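Local coordinates for protein polymeric immunoglobulin receptor (PDB 4NOF) that probably binds polymeric immunoglobulins for transport across epithelia, here represented by its second V-type immunoglobulin domain from mouse, at residues K28-P33 against G98-K103. Residues are numbered along the deposited sequence; the frame is centred on the assembly and turned at random.
Sequences KRENAP and GPSADK
S100 meets N31 and E30 where two loops at one end of an immunoglobulin V-set domain come together. Residues 28-33 lie in the loop between strands 21-26 and 36-41, the position of CDR1 in an antibody variable domain. Residues 98-103 end the loop that follows strand 89-95, the CDR3 position, and enter strand 102-111. The contact therefore ties a CDR1-like loop to a CDR3-like loop.

The backbone O of S100 accepts a hydrogen bond from N31 ND2 at 2.9 Å. The oxygen lies close to the amide plane of N31. On the side-chain side, S100 CB packs against E30 OE2 at 3.6 Å. S100 OG shares a water with N31 OD1, and S34 also bonds to OD1, which helps fix the rotation of the amide. A101 turns its methyl away, and its CA passes 3.9 Å from N31 ND2.

D102 carries the largest share of the contact. Its CB points toward residues 28-33, and CG stands anti to its own carbonyl carbon (chi1 -62°). OD2 takes two direct hydrogen bonds, from K28 N and from N31 ND2, each 2.8 Å long. The two donors sit on opposite faces of the carboxylate plane. The amide and carboxylate planes stand 84° apart. N31 ND2 spends both its hydrogens here, one on S100 O and one on D102 OD2. An alanine in place of D102 would probably leave K28 N and one N-H of N31 without their acceptor and weaken the tie between the loops. K28 CB and CG pack beside the carboxylate. At the other oxygen, a water donates to D102 OD1 at 2.6 Å and to E30 OE1 at 2.7 Å, joining two acidic side chains.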
ATOM      1  N   LYS A  28      13.758  -5.941  -1.559  1.00 24.78           N
ATOM      2  CA  LYS A  28      15.150  -6.347  -1.701  1.00 27.86           C
ATOM      3  C   LYS A  28      15.715  -6.002  -3.060  1.00 25.81           C
ATOM      4  O   LYS A  28      15.004  -5.788  -4.032  1.00 24.21           O
ATOM      5  CB  LYS A  28      15.292  -7.859  -1.488  1.00 28.65           C
ATOM      6  CG  LYS A  28      14.688  -8.376  -0.200  1.00 32.56           C
ATOM      7  CD  LYS A  28      15.427  -7.882   1.017  1.00 36.20           C
ATOM      8  CE  LYS A  28      15.113  -8.766   2.216  1.00 39.93           C
ATOM      9  NZ  LYS A  28      15.574  -8.095   3.456  1.00 42.67           N
ATOM     10  N   ARG A  29      17.040  -5.992  -3.136  1.00 28.84           N
ATOM     11  CA  ARG A  29      17.735  -5.627  -4.378  1.00 31.22           C
ATOM     12  C   ARG A  29      17.278  -6.407  -5.615  1.00 28.07           C
ATOM     13  O   ARG A  29      17.103  -5.822  -6.682  1.00 28.93           O
ATOM     14  CB  ARG A  29      19.260  -5.753  -4.170  1.00 38.47           C
ATOM     15  CG  ARG A  29      20.092  -5.046  -5.225  1.00 46.08           C
ATOM     16  CD  ARG A  29      21.574  -5.123  -4.900  1.00 53.75           C
ATOM     17  NE  ARG A  29      22.114  -6.474  -5.095  1.00 59.71           N
ATOM     18  CZ  ARG A  29      22.298  -7.387  -4.138  1.00 66.37           C
ATOM     19  NH1 ARG A  29      21.988  -7.133  -2.866  1.00 69.42           N
ATOM     20  NH2 ARG A  29      22.804  -8.576  -4.461  1.00 66.97           N
ATOM     21  N   GLU A  30      17.014  -7.708  -5.453  1.00 28.86           N
ATOM     22  CA  GLU A  30      16.528  -8.574  -6.523  1.00 32.39           C
ATOM     23  C   GLU A  30      15.323  -7.978  -7.299  1.00 30.01           C
ATOM     24  O   GLU A  30      15.166  -8.205  -8.498  1.00 31.27           O
ATOM     25  CB  GLU A  30      16.183  -9.968  -5.914  1.00 37.01           C
ATOM     26  CG  GLU A  30      15.008 -10.715  -6.526  1.00 41.28           C
ATOM     27  CD  GLU A  30      14.776 -12.090  -5.900  1.00 46.05           C
ATOM     28  OE1 GLU A  30      14.633 -12.194  -4.664  1.00 46.00           O
ATOM     29  OE2 GLU A  30      14.719 -13.075  -6.660  1.00 53.44           O
ATOM     30  N   ASN A  31      14.495  -7.195  -6.610  1.00 28.09           N
ATOM     31  CA  ASN A  31      13.284  -6.636  -7.203  1.00 25.75           C
ATOM     32  C   ASN A  31      13.306  -5.146  -7.491  1.00 27.87           C
ATOM     33  O   ASN A  31      12.295  -4.579  -7.916  1.00 26.43           O
ATOM     34  CB  ASN A  31      12.077  -6.984  -6.315  1.00 24.93           C
ATOM     35  CG  ASN A  31      11.688  -8.434  -6.461  1.00 23.35           C
ATOM     36  OD1 ASN A  31      11.381  -8.878  -7.560  1.00 27.29           O
ATOM     37  ND2 ASN A  31      11.754  -9.179  -5.388  1.00 22.03           N
ATOM     38  N   ALA A  32      14.482  -4.529  -7.344  1.00 26.74           N
ATOM     39  CA  ALA A  32      14.669  -3.107  -7.621  1.00 27.63           C
ATOM     40  C   ALA A  32      14.229  -2.696  -9.025  1.00 27.91           C
ATOM     41  O   ALA A  32      13.589  -1.660  -9.167  1.00 28.85           O
ATOM     42  CB  ALA A  32      16.107  -2.671  -7.323  1.00 30.70           C
ATOM     43  N   PRO A  33      14.497  -3.518 -10.062  1.00 28.87           N
ATOM     44  CA  PRO A  33      14.003  -3.159 -11.396  1.00 29.00           C
ATOM     45  C   PRO A  33      12.513  -3.456 -11.700  1.00 28.79           C
ATOM     46  O   PRO A  33      12.034  -3.027 -12.738  1.00 30.09           O
ATOM     47  CB  PRO A  33      14.867  -4.024 -12.350  1.00 30.67           C
ATOM     48  CG  PRO A  33      15.837  -4.760 -11.508  1.00 31.03           C
ATOM     49  CD  PRO A  33      15.372  -4.704 -10.094  1.00 29.41           C
ATOM     50  N   GLY A  98       5.168 -12.591  -8.968  1.00 33.43           N
ATOM     51  CA  GLY A  98       5.283 -14.034  -8.828  1.00 31.83           C
ATOM     52  C   GLY A  98       5.951 -14.476  -7.541  1.00 28.99           C
ATOM     53  O   GLY A  98       6.010 -13.728  -6.553  1.00 25.37           O
ATOM     54  N   PRO A  99       6.491 -15.703  -7.542  1.00 26.21           N
ATOM     55  CA  PRO A  99       7.004 -16.308  -6.291  1.00 25.36           C
ATOM     56  C   PRO A  99       8.152 -15.569  -5.602  1.00 21.71           C
ATOM     57  O   PRO A  99       8.312 -15.712  -4.398  1.00 22.86           O
ATOM     58  CB  PRO A  99       7.491 -17.688  -6.755  1.00 26.45           C
ATOM     59  CG  PRO A  99       6.662 -17.989  -7.963  1.00 27.43           C
ATOM     60  CD  PRO A  99       6.431 -16.683  -8.655  1.00 28.17           C
ATOM     61  N   SER A 100       8.956 -14.832  -6.352  1.00 21.36           N
ATOM     62  CA  SER A 100      10.117 -14.103  -5.824  1.00 21.89           C
ATOM     63  C   SER A 100       9.817 -12.627  -5.495  1.00 19.90           C
ATOM     64  O   SER A 100      10.726 -11.870  -5.159  1.00 21.14           O
ATOM     65  CB  SER A 100      11.240 -14.125  -6.843  1.00 23.34           C
ATOM     66  OG  SER A 100      10.723 -13.694  -8.070  1.00 28.97           O
ATOM     67  N   ALA A 101       8.554 -12.241  -5.580  1.00 19.21           N
ATOM     68  CA  ALA A 101       8.181 -10.851  -5.251  1.00 19.74           C
ATOM     69  C   ALA A 101       8.386 -10.544  -3.769  1.00 20.15           C
ATOM     70  O   ALA A 101       8.199 -11.402  -2.907  1.00 19.85           O
ATOM     71  CB  ALA A 101       6.751 -10.581  -5.670  1.00 21.05           C
ATOM     72  N   ASP A 102       8.791  -9.319  -3.457  1.00 19.81           N
ATOM     73  CA  ASP A 102       8.879  -8.901  -2.065  1.00 20.15           C
ATOM     74  C   ASP A 102       7.531  -8.297  -1.681  1.00 21.65           C
ATOM     75  O   ASP A 102       7.066  -7.381  -2.362  1.00 21.03           O
ATOM     76  CB  ASP A 102      10.008  -7.894  -1.875  1.00 21.99           C
ATOM     77  CG  ASP A 102      11.384  -8.471  -2.206  1.00 25.31           C
ATOM     78  OD1 ASP A 102      11.703  -9.605  -1.760  1.00 28.90           O
ATOM     79  OD2 ASP A 102      12.147  -7.796  -2.929  1.00 24.95           O
ATOM     80  N   LYS A 103       6.919  -8.814  -0.611  1.00 20.83           N
ATOM     81  CA  LYS A 103       5.582  -8.388  -0.196  1.00 23.18           C
ATOM     82  C   LYS A 103       5.649  -7.899   1.229  1.00 22.97           C
ATOM     83  O   LYS A 103       6.475  -8.373   2.037  1.00 24.82           O
ATOM     84  CB  LYS A 103       4.567  -9.523  -0.318  1.00 24.78           C
ATOM     85  CG  LYS A 103       4.277  -9.993  -1.722  1.00 27.87           C
ATOM     86  CD  LYS A 103       3.358 -11.200  -1.647  1.00 33.68           C
ATOM     87  CE  LYS A 103       3.149 -11.833  -2.996  1.00 40.02           C
ATOM     88  NZ  LYS A 103       2.088 -12.874  -2.934  1.00 44.03           N
TER
HETATM   89  O   HOH W   1      13.860 -10.709  -2.566  1.00 38.33           O
HETATM   90  O   HOH W   2      10.136 -10.936  -8.618  1.00 34.88           O